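UBX domain-containing protein 7 (Homo sapiens, PDB 5X3P) links certain neddylated cullin-RING ubiquitin ligases to the segregase p97, which its UBX domain, the part crystallised here, recruits. Local coordinates at residues 19-24 and 30-35; 48-53 and 69-74. The protein carries 1 engineered substitution. One frame throughout, in Å; residues are numbered along the deposited sequence.

Contact 1. Residues 19-24 and 30-35; sequences EQITLP and LALVKH
The imidazole of His35 points its NE2 at the carboxylate of Glu19, and the two side chains reach each other from opposite directions between strand 19-24 and helix 30-35. NE2 donates to Glu19 OE2 over 2.6 Å; the acceptor lies at the ring edge, almost in the imidazole plane, but the bond is bent, with an N-H...O angle of 134°. Carboxylate and ring planes are turned 49° apart, and the ring nitrogen meets OE2 from above the carboxylate plane. Glu19 is stretched to full length to get there: CG stands anti to the backbone N (chi1 179°) and the chain beyond it stays extended. Its other oxygen, OE1, is hydrogen-bonded to Tyr13 OH, so each carboxylate oxygen has its own hydrogen-bond partner, and Tyr13 also touches the His35 side chain. Beside this polar pair Ile21 reaches out with two branches. Its CG2 comes within 3.8 Å of His35 NE2, obliquely to the ring, while CD1 lies 3.9 Å from His35 CD2 and 4.1 Å from Leu32 CD1. Two residues further along the strand, Leu23 crosses Leu32 at about a right angle, its CD1 4.1 Å from Leu32 CB and 4.4 Å from Ala31 CB. Leu32 continues inward to Leu9 and Leu48, in the core of the beta-grasp fold typical of ubiquitin-like domains. An alanine in place of Glu19 removes both oxygens, and would probably leave His35 NE2 and Tyr13 OH without their carboxylate partners and the imidazole less firmly fixed in its rotation. The contact thus grades from aliphatic packing at Leu23 to a polar pair at Glu19, where the nearby carboxylate would tend to favour a protonated His35.

Contact 2. Residues 48-53 and 69-74; sequences LLTNFP and AGLCPQ
Cys72 turns its thiol onto the ring of Pro53: SG lies 3.5 Å from Pro53 CD and 3.9 Å from Pro53 CG, so the sulphur sits against the CD-CG bond. The thiol is placed there by a torsion that sets SG anti to the carbonyl carbon, beside the backbone N (chi1 -61°), while the Cys72 backbone N is hydrogen-bonded to Glu75 OE2. Deeper in, Thr50 directs its methyl rather than its hydroxyl at the loop 69-74, with CG2 4.4 Å from Leu71 CD2. Leu71 arrives there by the end of its side chain, just after the Schellman motif in which Gly70, with positive phi, ends helix 66-69. The Thr50 hydroxyl faces its own loop and donates to Pro53 O over 2.5 Å, the donor tilted 21° from the carbonyl plane; OG1 is also hydrogen-bonded to Arg55 NE. The Thr50-Pro53 bond spans the cis peptide before Pro53, within the Phe-Pro-Arg turn through which UBX domains characteristically engage p97. Across the contact the chemistry is therefore wholly apolar, methyl against methyl and sulphur against ring carbons, whereas the polar grip on the cis-proline turn comes from Thr50 at the end of the strand that leads into it, consistent with a binding loop shaped in advance.

In the fold
From the N terminus, strand 6-12 turns back into strand 18-24, an outermost strand of the mixed sheet, and a short connection leads to helix 29-38; contact 1 closes this small loop by laying the helix against the strand. The chain then enters strand 46-50, and contact 2 closes a longer loop, through strand 55-56 and helix 66-69, just before the chain enters strand 74-81. The two closures follow in series, neither nested nor crossed, with centres about 12 Å apart. They join in the interior, where Leu48 CD1 packs 3.8 Å from Leu32 CG and also touches Val33, so helix 29-38 bridges the sheet from strand 18-24 to strand 46-50.

Contact 1. Residues 19-24 and 30-35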
ATOM      1  N   GLU A  19       6.609  -9.111   2.246  1.00 16.90           N
ATOM      2  CA  GLU A  19       7.694  -8.269   1.785  1.00 16.16           C
ATOM      3  C   GLU A  19       7.703  -6.998   2.613  1.00 18.45           C
ATOM      4  O   GLU A  19       6.634  -6.436   2.897  1.00 14.87           O
ATOM      5  CB  GLU A  19       7.479  -7.911   0.311  1.00 20.37           C
ATOM      6  CG  GLU A  19       8.560  -7.003  -0.245  1.00 26.98           C
ATOM      7  CD  GLU A  19       8.254  -6.538  -1.654  1.00 30.51           C
ATOM      8  OE1 GLU A  19       7.149  -6.843  -2.168  1.00 31.48           O
ATOM      9  OE2 GLU A  19       9.124  -5.858  -2.243  1.00 31.79           O
ATOM     10  N   GLN A  20       8.887  -6.530   3.007  1.00 13.05           N
ATOM     11  CA  GLN A  20       8.940  -5.267   3.745  1.00 13.89           C
ATOM     12  C   GLN A  20       9.662  -4.211   2.938  1.00 17.33           C
ATOM     13  O   GLN A  20      10.754  -4.454   2.414  1.00 19.23           O
ATOM     14  CB  GLN A  20       9.596  -5.456   5.116  1.00 13.82           C
ATOM     15  CG  GLN A  20       8.672  -6.096   6.143  1.00 14.99           C
ATOM     16  CD  GLN A  20       9.425  -6.667   7.310  1.00 17.98           C
ATOM     17  OE1 GLN A  20       9.925  -7.794   7.245  1.00 16.09           O
ATOM     18  NE2 GLN A  20       9.508  -5.894   8.404  1.00 16.93           N
ATOM     19  N   ILE A  21       9.034  -3.044   2.813  1.00 11.64           N
ATOM     20  CA  ILE A  21       9.648  -1.933   2.096  1.00 12.33           C
ATOM     21  C   ILE A  21       9.456  -0.661   2.900  1.00 14.00           C
ATOM     22  O   ILE A  21       8.556  -0.600   3.739  1.00 13.54           O
ATOM     23  CB  ILE A  21       9.020  -1.731   0.706  1.00 14.55           C
ATOM     24  CG1 ILE A  21       7.552  -1.287   0.834  1.00 20.95           C
ATOM     25  CG2 ILE A  21       9.160  -2.989  -0.139  1.00 18.92           C
ATOM     26  CD1 ILE A  21       6.878  -0.930  -0.503  1.00 23.81           C
ATOM     27  N   THR A  22      10.284   0.359   2.648  1.00 10.63           N
ATOM     28  CA  THR A  22      10.075   1.658   3.278  1.00 13.70           C
ATOM     29  C   THR A  22       9.912   2.729   2.211  1.00 10.63           C
ATOM     30  O   THR A  22      10.724   2.809   1.297  1.00 13.12           O
ATOM     31  CB  THR A  22      11.276   2.036   4.161  1.00 18.82           C
ATOM     32  OG1 THR A  22      11.312   1.166   5.290  1.00 17.36           O
ATOM     33  CG2 THR A  22      11.184   3.491   4.643  1.00 19.16           C
ATOM     34  N   LEU A  23       8.883   3.561   2.326  1.00 11.42           N
ATOM     35  CA  LEU A  23       8.736   4.698   1.419  1.00 14.74           C
ATOM     36  C   LEU A  23       8.764   6.003   2.207  1.00 18.64           C
ATOM     37  O   LEU A  23       8.225   6.071   3.313  1.00 19.50           O
ATOM     38  CB  LEU A  23       7.442   4.589   0.598  1.00 14.20           C
ATOM     39  CG  LEU A  23       7.402   3.404  -0.380  1.00 18.70           C
ATOM     40  CD1 LEU A  23       6.019   3.208  -0.988  1.00 21.94           C
ATOM     41  CD2 LEU A  23       8.419   3.581  -1.502  1.00 18.80           C
ATOM     42  N   PRO A  24       9.389   7.054   1.642  1.00 15.10           N
ATOM     43  CA  PRO A  24       9.362   8.358   2.322  1.00 16.21           C
ATOM     44  C   PRO A  24       7.908   8.799   2.494  1.00 15.52           C
ATOM     45  O   PRO A  24       7.065   8.431   1.657  1.00 14.85           O
ATOM     46  CB  PRO A  24      10.081   9.294   1.332  1.00 21.54           C
ATOM     47  CG  PRO A  24      10.917   8.372   0.463  1.00 25.56           C
ATOM     48  CD  PRO A  24      10.123   7.093   0.362  1.00 23.01           C
ATOM     49  N   LEU A  30       0.740   6.104  -5.405  1.00 20.15           N
ATOM     50  CA  LEU A  30       1.020   5.439  -6.685  1.00 20.69           C
ATOM     51  C   LEU A  30       2.294   4.596  -6.646  1.00 16.51           C
ATOM     52  O   LEU A  30       2.360   3.525  -7.245  1.00 22.75           O
ATOM     53  CB  LEU A  30       1.097   6.469  -7.823  1.00 24.91           C
ATOM     54  CG  LEU A  30       1.219   5.940  -9.259  1.00 30.02           C
ATOM     55  CD1 LEU A  30       0.164   4.887  -9.513  1.00 30.87           C
ATOM     56  CD2 LEU A  30       1.065   7.089 -10.270  1.00 29.88           C
ATOM     57  N   ALA A  31       3.296   5.066  -5.908  1.00 16.83           N
ATOM     58  CA  ALA A  31       4.551   4.334  -5.773  1.00 15.50           C
ATOM     59  C   ALA A  31       4.319   2.940  -5.187  1.00 20.93           C
ATOM     60  O   ALA A  31       4.906   1.943  -5.642  1.00 18.57           O
ATOM     61  CB  ALA A  31       5.535   5.127  -4.918  1.00 18.72           C
ATOM     62  N   LEU A  32       3.464   2.880  -4.170  1.00 17.09           N
ATOM     63  CA  LEU A  32       3.109   1.608  -3.541  1.00 17.48           C
ATOM     64  C   LEU A  32       2.286   0.735  -4.492  1.00 16.51           C
ATOM     65  O   LEU A  32       2.527  -0.479  -4.592  1.00 17.41           O
ATOM     66  CB  LEU A  32       2.308   1.867  -2.263  1.00 13.41           C
ATOM     67  CG  LEU A  32       1.758   0.636  -1.553  1.00 16.84           C
ATOM     68  CD1 LEU A  32       2.916  -0.333  -1.260  1.00 12.54           C
ATOM     69  CD2 LEU A  32       1.026   1.093  -0.259  1.00 12.18           C
ATOM     70  N   VAL A  33       1.311   1.350  -5.175  1.00 13.53           N
ATOM     71  CA  VAL A  33       0.488   0.639  -6.158  1.00 14.97           C
ATOM     72  C   VAL A  33       1.359   0.043  -7.252  1.00 18.34           C
ATOM     73  O   VAL A  33       1.177  -1.115  -7.628  1.00 22.70           O
ATOM     74  CB  VAL A  33      -0.583   1.565  -6.784  1.00 15.28           C
ATOM     75  CG1 VAL A  33      -1.308   0.876  -7.951  1.00 17.48           C
ATOM     76  CG2 VAL A  33      -1.600   1.978  -5.718  1.00 17.13           C
ATOM     77  N   LYS A  34       2.305   0.836  -7.756  1.00 13.64           N
ATOM     78  CA  LYS A  34       3.202   0.375  -8.814  1.00 21.61           C
ATOM     79  C   LYS A  34       4.164  -0.699  -8.318  1.00 22.12           C
ATOM     80  O   LYS A  34       4.492  -1.629  -9.045  1.00 22.33           O
ATOM     81  CB  LYS A  34       3.982   1.548  -9.436  1.00 21.58           C
ATOM     82  CG  LYS A  34       3.194   2.374 -10.474  1.00 27.90           C
ATOM     83  CD  LYS A  34       4.002   3.594 -11.004  1.00 49.10           C
ATOM     84  CE  LYS A  34       5.337   3.201 -11.669  1.00 50.57           C
ATOM     85  NZ  LYS A  34       6.509   3.195 -10.731  1.00 48.18           N
ATOM     86  N   HIS A  35       4.621  -0.579  -7.075  1.00 25.65           N
ATOM     87  CA  HIS A  35       5.480  -1.619  -6.524  1.00 19.13           C
ATOM     88  C   HIS A  35       4.765  -2.960  -6.470  1.00 19.77           C
ATOM     89  O   HIS A  35       5.332  -3.996  -6.827  1.00 19.98           O
ATOM     90  CB  HIS A  35       5.989  -1.272  -5.132  1.00 19.30           C
ATOM     91  CG  HIS A  35       6.818  -2.359  -4.531  1.00 18.36           C
ATOM     92  ND1 HIS A  35       8.119  -2.596  -4.919  1.00 18.06           N
ATOM     93  CD2 HIS A  35       6.516  -3.315  -3.619  1.00 20.69           C
ATOM     94  CE1 HIS A  35       8.596  -3.628  -4.247  1.00 21.69           C
ATOM     95  NE2 HIS A  35       7.644  -4.082  -3.446  1.00 17.35           N
TER

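Contact 2. Residues 48-53 and 69-74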
ATOM      1  N   LEU A  48      -5.393  -2.499  -2.371  1.00 14.72           N
ATOM      2  CA  LEU A  48      -4.599  -2.563  -1.154  1.00 14.38           C
ATOM      3  C   LEU A  48      -5.500  -2.160   0.011  1.00 14.67           C
ATOM      4  O   LEU A  48      -6.314  -1.246  -0.116  1.00 15.46           O
ATOM      5  CB  LEU A  48      -3.378  -1.639  -1.258  1.00 16.43           C
ATOM      6  CG  LEU A  48      -2.599  -1.834  -2.564  1.00 19.45           C
ATOM      7  CD1 LEU A  48      -1.554  -0.743  -2.755  1.00 21.93           C
ATOM      8  CD2 LEU A  48      -1.948  -3.201  -2.580  1.00 15.82           C
ATOM      9  N   LEU A  49      -5.374  -2.864   1.131  1.00 15.24           N
ATOM     10  CA  LEU A  49      -6.124  -2.542   2.344  1.00 18.07           C
ATOM     11  C   LEU A  49      -5.139  -2.511   3.488  1.00 15.36           C
ATOM     12  O   LEU A  49      -4.340  -3.426   3.613  1.00 16.06           O
ATOM     13  CB  LEU A  49      -7.185  -3.602   2.633  1.00 18.75           C
ATOM     14  CG  LEU A  49      -8.530  -3.439   1.928  1.00 30.49           C
ATOM     15  CD1 LEU A  49      -8.471  -4.009   0.523  1.00 36.88           C
ATOM     16  CD2 LEU A  49      -9.665  -4.083   2.729  1.00 29.16           C
ATOM     17  N   THR A  50      -5.174  -1.469   4.319  1.00 15.22           N
ATOM     18  CA  THR A  50      -4.301  -1.453   5.495  1.00 23.05           C
ATOM     19  C   THR A  50      -5.014  -2.156   6.626  1.00 21.88           C
ATOM     20  O   THR A  50      -6.242  -2.120   6.692  1.00 19.14           O
ATOM     21  CB  THR A  50      -3.907  -0.025   5.942  1.00 21.61           C
ATOM     22  OG1 THR A  50      -5.096   0.724   6.245  1.00 15.12           O
ATOM     23  CG2 THR A  50      -3.090   0.672   4.853  1.00 19.25           C
ATOM     24  N   ASN A  51      -4.256  -2.773   7.529  1.00 28.73           N
ATOM     25  CA  ASN A  51      -4.881  -3.517   8.629  1.00 31.39           C
ATOM     26  C   ASN A  51      -5.482  -2.634   9.732  1.00 27.35           C
ATOM     27  O   ASN A  51      -6.683  -2.683  10.002  1.00 24.02           O
ATOM     28  CB  ASN A  51      -3.904  -4.514   9.257  1.00 29.72           C
ATOM     29  CG  ASN A  51      -4.606  -5.494  10.193  1.00 29.28           C
ATOM     30  OD1 ASN A  51      -5.745  -5.893   9.946  1.00 28.97           O
ATOM     31  ND2 ASN A  51      -3.942  -5.859  11.282  1.00 34.16           N
ATOM     32  N   PHE A  52      -4.624  -1.854  10.383  1.00 23.45           N
ATOM     33  CA  PHE A  52      -5.055  -0.928  11.421  1.00 21.54           C
ATOM     34  C   PHE A  52      -4.202   0.331  11.366  1.00 16.05           C
ATOM     35  O   PHE A  52      -2.984   0.246  11.485  1.00 23.16           O
ATOM     36  CB  PHE A  52      -4.983  -1.555  12.826  1.00 18.00           C
ATOM     37  CG  PHE A  52      -5.581  -0.672  13.907  1.00 25.07           C
ATOM     38  CD1 PHE A  52      -4.829   0.347  14.494  1.00 27.46           C
ATOM     39  CD2 PHE A  52      -6.902  -0.832  14.301  1.00 26.64           C
ATOM     40  CE1 PHE A  52      -5.376   1.175  15.460  1.00 24.25           C
ATOM     41  CE2 PHE A  52      -7.454  -0.018  15.281  1.00 26.11           C
ATOM     42  CZ  PHE A  52      -6.690   0.997  15.852  1.00 26.30           C
ATOM     43  N   PRO A  53      -4.830   1.507  11.172  1.00 25.45           N
ATOM     44  CA  PRO A  53      -6.259   1.701  10.860  1.00 21.72           C
ATOM     45  C   PRO A  53      -6.673   1.012   9.555  1.00 21.95           C
ATOM     46  O   PRO A  53      -5.827   0.745   8.683  1.00 19.64           O
ATOM     47  CB  PRO A  53      -6.405   3.227  10.732  1.00 26.32           C
ATOM     48  CG  PRO A  53      -4.988   3.787  10.755  1.00 25.77           C
ATOM     49  CD  PRO A  53      -4.119   2.777  11.403  1.00 25.62           C
ATOM     50  N   ALA A  69      -2.546  10.713   2.712  1.00 19.96           N
ATOM     51  CA  ALA A  69      -3.438   9.553   2.870  1.00 16.82           C
ATOM     52  C   ALA A  69      -3.692   9.244   4.347  1.00 22.59           C
ATOM     53  O   ALA A  69      -4.618   8.501   4.692  1.00 25.56           O
ATOM     54  CB  ALA A  69      -2.864   8.344   2.156  1.00 13.45           C
ATOM     55  N   GLY A  70      -2.870   9.821   5.222  1.00 22.05           N
ATOM     56  CA  GLY A  70      -3.008   9.597   6.653  1.00 18.28           C
ATOM     57  C   GLY A  70      -2.417   8.293   7.159  1.00 19.65           C
ATOM     58  O   GLY A  70      -2.809   7.807   8.226  1.00 16.70           O
ATOM     59  N   LEU A  71      -1.469   7.722   6.415  1.00 17.89           N
ATOM     60  CA  LEU A  71      -0.829   6.471   6.845  1.00 15.92           C
ATOM     61  C   LEU A  71      -0.035   6.703   8.124  1.00 17.01           C
ATOM     62  O   LEU A  71       0.444   7.822   8.373  1.00 13.44           O
ATOM     63  CB  LEU A  71       0.101   5.922   5.765  1.00 17.48           C
ATOM     64  CG  LEU A  71      -0.561   5.451   4.471  1.00 23.20           C
ATOM     65  CD1 LEU A  71       0.337   4.420   3.802  1.00 29.14           C
ATOM     66  CD2 LEU A  71      -1.961   4.887   4.722  1.00 21.92           C
ATOM     67  N   CYS A  72       0.088   5.651   8.935  1.00 13.98           N
ATOM     68  CA  CYS A  72       0.870   5.703  10.173  1.00 14.45           C
ATOM     69  C   CYS A  72       2.340   5.429   9.869  1.00 14.77           C
ATOM     70  O   CYS A  72       2.674   5.066   8.730  1.00 12.60           O
ATOM     71  CB  CYS A  72       0.326   4.678  11.165  1.00 15.58           C
ATOM     72  SG  CYS A  72      -1.407   4.986  11.604  1.00 19.19           S
ATOM     73  N   PRO A  73       3.234   5.622  10.863  1.00 13.45           N
ATOM     74  CA  PRO A  73       4.657   5.363  10.589  1.00 11.63           C
ATOM     75  C   PRO A  73       4.920   3.923  10.168  1.00 14.59           C
ATOM     76  O   PRO A  73       5.858   3.651   9.418  1.00 16.86           O
ATOM     77  CB  PRO A  73       5.318   5.622  11.944  1.00 14.50           C
ATOM     78  CG  PRO A  73       4.471   6.726  12.535  1.00 18.03           C
ATOM     79  CD  PRO A  73       3.049   6.302  12.169  1.00 14.80           C
ATOM     80  N   GLN A  74       4.093   3.000  10.645  1.00 14.06           N
ATOM     81  CA  GLN A  74       4.211   1.610  10.246  1.00 14.52           C
ATOM     82  C   GLN A  74       2.835   1.100   9.864  1.00 17.26           C
ATOM     83  O   GLN A  74       1.857   1.387  10.565  1.00 12.28           O
ATOM     84  CB  GLN A  74       4.774   0.805  11.417  1.00 11.64           C
ATOM     85  CG  GLN A  74       6.117   1.349  11.931  1.00 11.39           C
ATOM     86  CD  GLN A  74       6.703   0.464  13.001  1.00 17.08           C
ATOM     87  OE1 GLN A  74       5.966  -0.149  13.790  1.00 14.85           O
ATOM     88  NE2 GLN A  74       8.028   0.347  13.012  1.00 13.43           N
TER